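PDB 5U02: glycosyl transferase from Staphylococcus aureus, which belongs to the glycosyl transferases and combines a helical linker domain with two beta-rich C-terminal domains of the TarS family. Local coordinates for residues L246-T257 and L269-I280. Sequence-based numbering, arbitrary orientation.
Sequences LIHLNNDFYRLT and LYFTAITLTDSI
The rings of Y254 and F271 lie nearly parallel (13°) and displaced, F271 CZ standing over the rim of one face of Y254, while L249 O lies in the plane at the Y254 edge. F271 CZ comes to 3.4 Å from Y254 CG. At the rim of the F271 ring, near its plane, come I247 CD1 and L256 CD1. F253 is covered on both faces, by L276 CD2 on one (3.7 Å from F253 CZ, a CH-pi contact) and by H248 ND1 over the centre of the other. The guanidinium of R255 has T272 CG2 over one face, I274 CG2 and T257 CB at the edge, and Y270 CD2 obliquely, 3.7 Å from R255 NH1. Its chain runs extended from CG to NE alongside T272, and NH1 donates in the guanidinium plane to T257 OG1 at 3.0 Å, which fixes its turn; S244 also bonds that hydroxyl. Strands 252-260 and 267-274 form an antiparallel hairpin, with strand 245-249 paired on the far side of 252-260, consistent with an E-set kind of beta domain. R255 and T272 exchange two backbone bonds, as do T257 and Y270. A water bridges F253 N and I274 O. With CG1 between backbone N and carbonyl carbon (chi1 64°), I274 lays CG1 against F253 CB and sends CD1 on to L246 CD1. The chain then turns through helix 276-279 into strand 280-285, and Y353 of strand 352-354 packs on L246, H248 and F253.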
ATOM      1  N   LEU A 246      -5.523 -21.058  16.857  1.00 23.05           N
ATOM      2  CA  LEU A 246      -4.864 -20.906  18.147  1.00 23.28           C
ATOM      3  C   LEU A 246      -3.885 -19.739  18.097  1.00 24.64           C
ATOM      4  O   LEU A 246      -3.063 -19.645  17.180  1.00 27.98           O
ATOM      5  CB  LEU A 246      -4.137 -22.192  18.535  1.00 25.14           C
ATOM      6  CG  LEU A 246      -3.458 -22.225  19.905  1.00 22.49           C
ATOM      7  CD1 LEU A 246      -4.487 -22.195  21.023  1.00 20.89           C
ATOM      8  CD2 LEU A 246      -2.565 -23.451  20.019  1.00 22.73           C
ATOM      9  N   ILE A 247      -3.970 -18.862  19.093  1.00 25.64           N
ATOM     10  CA  ILE A 247      -3.112 -17.690  19.206  1.00 23.65           C
ATOM     11  C   ILE A 247      -2.424 -17.731  20.563  1.00 22.08           C
ATOM     12  O   ILE A 247      -3.048 -18.089  21.568  1.00 23.21           O
ATOM     13  CB  ILE A 247      -3.927 -16.388  19.027  1.00 28.53           C
ATOM     14  CG1 ILE A 247      -4.330 -16.223  17.557  1.00 29.61           C
ATOM     15  CG2 ILE A 247      -3.159 -15.171  19.537  1.00 30.33           C
ATOM     16  CD1 ILE A 247      -5.239 -15.045  17.291  1.00 35.25           C
ATOM     17  N   HIS A 248      -1.135 -17.387  20.586  1.00 23.68           N
ATOM     18  CA  HIS A 248      -0.326 -17.388  21.799  1.00 27.93           C
ATOM     19  C   HIS A 248       0.181 -15.977  22.050  1.00 32.70           C
ATOM     20  O   HIS A 248       0.811 -15.371  21.176  1.00 26.82           O
ATOM     21  CB  HIS A 248       0.856 -18.355  21.685  1.00 30.99           C
ATOM     22  CG  HIS A 248       1.613 -18.551  22.964  1.00 42.79           C
ATOM     23  ND1 HIS A 248       0.992 -18.680  24.186  1.00 46.22           N
ATOM     24  CD2 HIS A 248       2.942 -18.670  23.204  1.00 49.45           C
ATOM     25  CE1 HIS A 248       1.904 -18.859  25.126  1.00 48.81           C
ATOM     26  NE2 HIS A 248       3.095 -18.857  24.556  1.00 49.73           N
ATOM     27  N   LEU A 249      -0.063 -15.468  23.250  1.00 36.78           N
ATOM     28  CA  LEU A 249       0.168 -14.054  23.507  1.00 38.64           C
ATOM     29  C   LEU A 249       0.485 -13.870  24.983  1.00 41.81           C
ATOM     30  O   LEU A 249      -0.383 -14.091  25.830  1.00 41.05           O
ATOM     31  CB  LEU A 249      -1.054 -13.246  23.099  1.00 40.50           C
ATOM     32  CG  LEU A 249      -0.994 -11.743  23.249  1.00 48.72           C
ATOM     33  CD1 LEU A 249       0.126 -11.170  22.412  1.00 54.16           C
ATOM     34  CD2 LEU A 249      -2.306 -11.213  22.791  1.00 46.83           C
ATOM     35  N   ASN A 250       1.720 -13.467  25.280  1.00 47.22           N
ATOM     36  CA  ASN A 250       2.167 -13.197  26.645  1.00 55.61           C
ATOM     37  C   ASN A 250       1.825 -14.361  27.577  1.00 54.30           C
ATOM     38  O   ASN A 250       1.075 -14.222  28.545  1.00 55.26           O
ATOM     39  CB  ASN A 250       1.573 -11.883  27.163  1.00 61.15           C
ATOM     40  CG  ASN A 250       2.331 -10.662  26.671  1.00 67.04           C
ATOM     41  OD1 ASN A 250       1.943 -10.028  25.689  1.00 68.44           O
ATOM     42  ND2 ASN A 250       3.422 -10.330  27.353  1.00 69.33           N
ATOM     43  N   ASN A 251       2.374 -15.530  27.243  1.00 51.20           N
ATOM     44  CA  ASN A 251       2.253 -16.777  27.995  1.00 55.13           C
ATOM     45  C   ASN A 251       0.829 -17.326  28.038  1.00 54.83           C
ATOM     46  O   ASN A 251       0.613 -18.389  28.634  1.00 57.08           O
ATOM     47  CB  ASN A 251       2.762 -16.638  29.436  1.00 61.50           C
ATOM     48  CG  ASN A 251       4.158 -16.053  29.506  1.00 68.42           C
ATOM     49  OD1 ASN A 251       4.340 -14.895  29.885  1.00 71.30           O
ATOM     50  ND2 ASN A 251       5.153 -16.854  29.142  1.00 70.26           N
ATOM     51  N   ASP A 252      -0.141 -16.656  27.427  1.00 50.87           N
ATOM     52  CA  ASP A 252      -1.538 -17.057  27.483  1.00 46.00           C
ATOM     53  C   ASP A 252      -2.023 -17.513  26.113  1.00 41.77           C
ATOM     54  O   ASP A 252      -1.507 -17.096  25.071  1.00 40.19           O
ATOM     55  CB  ASP A 252      -2.410 -15.907  27.984  1.00 44.67           C
ATOM     56  CG  ASP A 252      -1.901 -15.326  29.275  1.00 46.28           C
ATOM     57  OD1 ASP A 252      -1.608 -16.120  30.189  1.00 48.11           O
ATOM     58  OD2 ASP A 252      -1.778 -14.086  29.371  1.00 48.46           O
ATOM     59  N   PHE A 253      -3.041 -18.366  26.126  1.00 37.81           N
ATOM     60  CA  PHE A 253      -3.599 -18.933  24.908  1.00 35.03           C
ATOM     61  C   PHE A 253      -4.987 -18.370  24.639  1.00 30.94           C
ATOM     62  O   PHE A 253      -5.763 -18.124  25.568  1.00 27.31           O
ATOM     63  CB  PHE A 253      -3.656 -20.456  24.996  1.00 32.06           C
ATOM     64  CG  PHE A 253      -2.320 -21.110  24.828  1.00 34.70           C
ATOM     65  CD1 PHE A 253      -1.857 -21.450  23.568  1.00 32.51           C
ATOM     66  CD2 PHE A 253      -1.518 -21.370  25.928  1.00 32.84           C
ATOM     67  CE1 PHE A 253      -0.626 -22.046  23.407  1.00 29.92           C
ATOM     68  CE2 PHE A 253      -0.285 -21.969  25.773  1.00 32.51           C
ATOM     69  CZ  PHE A 253       0.162 -22.306  24.509  1.00 31.56           C
ATOM     70  N   TYR A 254      -5.284 -18.169  23.357  1.00 27.30           N
ATOM     71  CA  TYR A 254      -6.551 -17.614  22.909  1.00 24.69           C
ATOM     72  C   TYR A 254      -7.011 -18.365  21.673  1.00 25.65           C
ATOM     73  O   TYR A 254      -6.221 -19.029  20.993  1.00 23.95           O
ATOM     74  CB  TYR A 254      -6.441 -16.121  22.570  1.00 25.11           C
ATOM     75  CG  TYR A 254      -5.940 -15.241  23.697  1.00 23.09           C
ATOM     76  CD1 TYR A 254      -4.586 -15.160  23.993  1.00 24.61           C
ATOM     77  CD2 TYR A 254      -6.819 -14.460  24.437  1.00 22.57           C
ATOM     78  CE1 TYR A 254      -4.122 -14.344  25.014  1.00 27.15           C
ATOM     79  CE2 TYR A 254      -6.365 -13.641  25.456  1.00 23.49           C
ATOM     80  CZ  TYR A 254      -5.017 -13.590  25.740  1.00 23.83           C
ATOM     81  OH  TYR A 254      -4.562 -12.782  26.751  1.00 28.91           O
ATOM     82  N   ARG A 255      -8.304 -18.251  21.386  1.00 23.97           N
ATOM     83  CA  ARG A 255      -8.858 -18.713  20.124  1.00 25.57           C
ATOM     84  C   ARG A 255      -9.380 -17.514  19.347  1.00 27.74           C
ATOM     85  O   ARG A 255      -9.931 -16.574  19.932  1.00 24.67           O
ATOM     86  CB  ARG A 255      -9.972 -19.754  20.325  1.00 23.28           C
ATOM     87  CG  ARG A 255     -11.194 -19.290  21.123  1.00 23.97           C
ATOM     88  CD  ARG A 255     -12.277 -20.369  21.082  1.00 23.41           C
ATOM     89  NE  ARG A 255     -13.366 -20.153  22.035  1.00 24.37           N
ATOM     90  CZ  ARG A 255     -14.526 -19.582  21.727  1.00 26.10           C
ATOM     91  NH1 ARG A 255     -14.746 -19.158  20.489  1.00 22.59           N
ATOM     92  NH2 ARG A 255     -15.470 -19.433  22.650  1.00 20.59           N
ATOM     93  N   LEU A 256      -9.157 -17.537  18.034  1.00 25.25           N
ATOM     94  CA  LEU A 256      -9.739 -16.581  17.098  1.00 20.95           C
ATOM     95  C   LEU A 256     -10.753 -17.364  16.276  1.00 21.96           C
ATOM     96  O   LEU A 256     -10.383 -18.301  15.557  1.00 22.02           O
ATOM     97  CB  LEU A 256      -8.672 -15.937  16.216  1.00 22.26           C
ATOM     98  CG  LEU A 256      -9.087 -14.851  15.223  1.00 24.06           C
ATOM     99  CD1 LEU A 256      -9.715 -13.698  15.965  1.00 22.69           C
ATOM    100  CD2 LEU A 256      -7.898 -14.354  14.395  1.00 13.53           C
ATOM    101  N   THR A 257     -12.024 -17.004  16.402  1.00 21.23           N
ATOM    102  CA  THR A 257     -13.120 -17.790  15.835  1.00 17.62           C
ATOM    103  C   THR A 257     -13.916 -16.942  14.859  1.00 23.11           C
ATOM    104  O   THR A 257     -14.643 -16.026  15.292  1.00 23.26           O
ATOM    105  CB  THR A 257     -14.038 -18.314  16.944  1.00 22.43           C
ATOM    106  OG1 THR A 257     -13.270 -19.058  17.898  1.00 25.66           O
ATOM    107  CG2 THR A 257     -15.129 -19.212  16.368  1.00 20.53           C
ATOM    108  N   LEU A 269     -15.094 -11.665  13.861  1.00 29.44           N
ATOM    109  CA  LEU A 269     -14.037 -12.438  14.503  1.00 26.93           C
ATOM    110  C   LEU A 269     -14.194 -12.350  16.015  1.00 27.53           C
ATOM    111  O   LEU A 269     -14.232 -11.250  16.577  1.00 24.39           O
ATOM    112  CB  LEU A 269     -12.652 -11.937  14.086  1.00 23.89           C
ATOM    113  CG  LEU A 269     -12.442 -11.772  12.577  1.00 24.18           C
ATOM    114  CD1 LEU A 269     -11.027 -11.315  12.264  1.00 19.45           C
ATOM    115  CD2 LEU A 269     -12.759 -13.067  11.849  1.00 21.26           C
ATOM    116  N   TYR A 270     -14.273 -13.508  16.667  1.00 22.88           N
ATOM    117  CA  TYR A 270     -14.400 -13.594  18.117  1.00 22.53           C
ATOM    118  C   TYR A 270     -13.054 -13.998  18.706  1.00 23.42           C
ATOM    119  O   TYR A 270     -12.491 -15.032  18.324  1.00 24.44           O
ATOM    120  CB  TYR A 270     -15.490 -14.595  18.503  1.00 22.31           C
ATOM    121  CG  TYR A 270     -15.895 -14.572  19.959  1.00 25.50           C
ATOM    122  CD1 TYR A 270     -16.727 -13.576  20.454  1.00 29.25           C
ATOM    123  CD2 TYR A 270     -15.470 -15.565  20.834  1.00 25.95           C
ATOM    124  CE1 TYR A 270     -17.111 -13.560  21.788  1.00 30.79           C
ATOM    125  CE2 TYR A 270     -15.847 -15.555  22.170  1.00 23.90           C
ATOM    126  CZ  TYR A 270     -16.664 -14.554  22.636  1.00 27.32           C
ATOM    127  OH  TYR A 270     -17.038 -14.550  23.957  1.00 32.41           O
ATOM    128  N   PHE A 271     -12.550 -13.186  19.635  1.00 24.35           N
ATOM    129  CA  PHE A 271     -11.253 -13.387  20.275  1.00 24.59           C
ATOM    130  C   PHE A 271     -11.461 -13.515  21.778  1.00 27.87           C
ATOM    131  O   PHE A 271     -11.969 -12.587  22.419  1.00 25.34           O
ATOM    132  CB  PHE A 271     -10.310 -12.224  19.954  1.00 26.19           C
ATOM    133  CG  PHE A 271      -8.917 -12.399  20.491  1.00 27.20           C
ATOM    134  CD1 PHE A 271      -8.014 -13.229  19.849  1.00 23.97           C
ATOM    135  CD2 PHE A 271      -8.508 -11.723  21.633  1.00 27.98           C
ATOM    136  CE1 PHE A 271      -6.729 -13.392  20.340  1.00 28.23           C
ATOM    137  CE2 PHE A 271      -7.219 -11.877  22.130  1.00 27.17           C
ATOM    138  CZ  PHE A 271      -6.327 -12.711  21.482  1.00 26.80           C
ATOM    139  N   THR A 272     -11.076 -14.662  22.340  1.00 26.66           N
ATOM    140  CA  THR A 272     -11.284 -14.904  23.762  1.00 27.37           C
ATOM    141  C   THR A 272     -10.256 -15.902  24.277  1.00 26.67           C
ATOM    142  O   THR A 272      -9.682 -16.692  23.519  1.00 23.64           O
ATOM    143  CB  THR A 272     -12.705 -15.409  24.046  1.00 22.81           C
ATOM    144  OG1 THR A 272     -12.975 -15.284  25.447  1.00 26.08           O
ATOM    145  CG2 THR A 272     -12.848 -16.869  23.641  1.00 16.55           C
ATOM    146  N   ALA A 273     -10.034 -15.858  25.589  1.00 27.83           N
ATOM    147  CA  ALA A 273      -9.048 -16.713  26.234  1.00 28.30           C
ATOM    148  C   ALA A 273      -9.524 -18.160  26.296  1.00 28.47           C
ATOM    149  O   ALA A 273     -10.723 -18.446  26.313  1.00 32.06           O
ATOM    150  CB  ALA A 273      -8.754 -16.213  27.649  1.00 27.54           C
ATOM    151  N   ILE A 274      -8.561 -19.081  26.328  1.00 29.58           N
ATOM    152  CA  ILE A 274      -8.825 -20.500  26.519  1.00 27.15           C
ATOM    153  C   ILE A 274      -7.771 -21.061  27.462  1.00 29.07           C
ATOM    154  O   ILE A 274      -6.755 -20.425  27.750  1.00 27.85           O
ATOM    155  CB  ILE A 274      -8.813 -21.303  25.197  1.00 27.31           C
ATOM    156  CG1 ILE A 274      -7.424 -21.259  24.560  1.00 21.36           C
ATOM    157  CG2 ILE A 274      -9.870 -20.792  24.224  1.00 28.42           C
ATOM    158  CD1 ILE A 274      -7.286 -22.160  23.368  1.00 17.80           C
ATOM    159  N   THR A 275      -8.035 -22.269  27.947  1.00 29.69           N
ATOM    160  CA  THR A 275      -7.046 -23.092  28.630  1.00 24.66           C
ATOM    161  C   THR A 275      -6.678 -24.225  27.680  1.00 24.99           C
ATOM    162  O   THR A 275      -7.535 -25.045  27.331  1.00 28.05           O
ATOM    163  CB  THR A 275      -7.593 -23.636  29.950  1.00 26.89           C
ATOM    164  OG1 THR A 275      -7.799 -22.548  30.863  1.00 25.55           O
ATOM    165  CG2 THR A 275      -6.609 -24.624  30.565  1.00 25.40           C
ATOM    166  N   LEU A 276      -5.416 -24.253  27.246  1.00 26.18           N
ATOM    167  CA  LEU A 276      -5.021 -25.128  26.145  1.00 29.33           C
ATOM    168  C   LEU A 276      -5.406 -26.579  26.410  1.00 29.04           C
ATOM    169  O   LEU A 276      -5.964 -27.255  25.537  1.00 26.62           O
ATOM    170  CB  LEU A 276      -3.516 -25.004  25.902  1.00 31.91           C
ATOM    171  CG  LEU A 276      -2.947 -25.774  24.709  1.00 31.97           C
ATOM    172  CD1 LEU A 276      -3.615 -25.336  23.420  1.00 27.76           C
ATOM    173  CD2 LEU A 276      -1.442 -25.583  24.625  1.00 30.79           C
ATOM    174  N   THR A 277      -5.140 -27.071  27.617  1.00 29.23           N
ATOM    175  CA  THR A 277      -5.402 -28.477  27.887  1.00 38.79           C
ATOM    176  C   THR A 277      -6.893 -28.775  28.034  1.00 40.46           C
ATOM    177  O   THR A 277      -7.284 -29.944  27.950  1.00 39.50           O
ATOM    178  CB  THR A 277      -4.615 -28.923  29.125  1.00 41.46           C
ATOM    179  OG1 THR A 277      -4.617 -30.355  29.208  1.00 49.99           O
ATOM    180  CG2 THR A 277      -5.183 -28.316  30.403  1.00 36.28           C
ATOM    181  N   ASP A 278      -7.734 -27.752  28.222  1.00 37.64           N
ATOM    182  CA  ASP A 278      -9.181 -27.945  28.188  1.00 32.71           C
ATOM    183  C   ASP A 278      -9.746 -27.955  26.774  1.00 32.78           C
ATOM    184  O   ASP A 278     -10.852 -28.466  26.569  1.00 35.66           O
ATOM    185  CB  ASP A 278      -9.889 -26.847  28.990  1.00 32.20           C
ATOM    186  CG  ASP A 278      -9.816 -27.081  30.479  1.00 35.17           C
ATOM    187  OD1 ASP A 278      -9.465 -28.210  30.880  1.00 36.49           O
ATOM    188  OD2 ASP A 278     -10.112 -26.145  31.249  1.00 35.75           O
ATOM    189  N   SER A 279      -9.026 -27.401  25.799  1.00 28.96           N
ATOM    190  CA  SER A 279      -9.554 -27.247  24.450  1.00 24.22           C
ATOM    191  C   SER A 279      -8.928 -28.184  23.435  1.00 26.16           C
ATOM    192  O   SER A 279      -9.591 -28.551  22.465  1.00 26.75           O
ATOM    193  CB  SER A 279      -9.356 -25.806  23.964  1.00 21.26           C
ATOM    194  OG  SER A 279     -10.007 -24.889  24.816  1.00 27.15           O
ATOM    195  N   ILE A 280      -7.670 -28.564  23.627  1.00 30.98           N
ATOM    196  CA  ILE A 280      -6.920 -29.338  22.647  1.00 28.72           C
ATOM    197  C   ILE A 280      -6.151 -30.419  23.386  1.00 28.04           C
ATOM    198  O   ILE A 280      -5.438 -30.128  24.352  1.00 29.11           O
ATOM    199  CB  ILE A 280      -5.964 -28.448  21.828  1.00 28.63           C
ATOM    200  CG1 ILE A 280      -6.761 -27.422  21.012  1.00 26.14           C
ATOM    201  CG2 ILE A 280      -5.081 -29.291  20.923  1.00 27.76           C
ATOM    202  CD1 ILE A 280      -5.909 -26.438  20.262  1.00 25.52           C
TER
HETATM  203  O   HOH W   1      -4.288 -19.692  28.593  1.00 28.69           O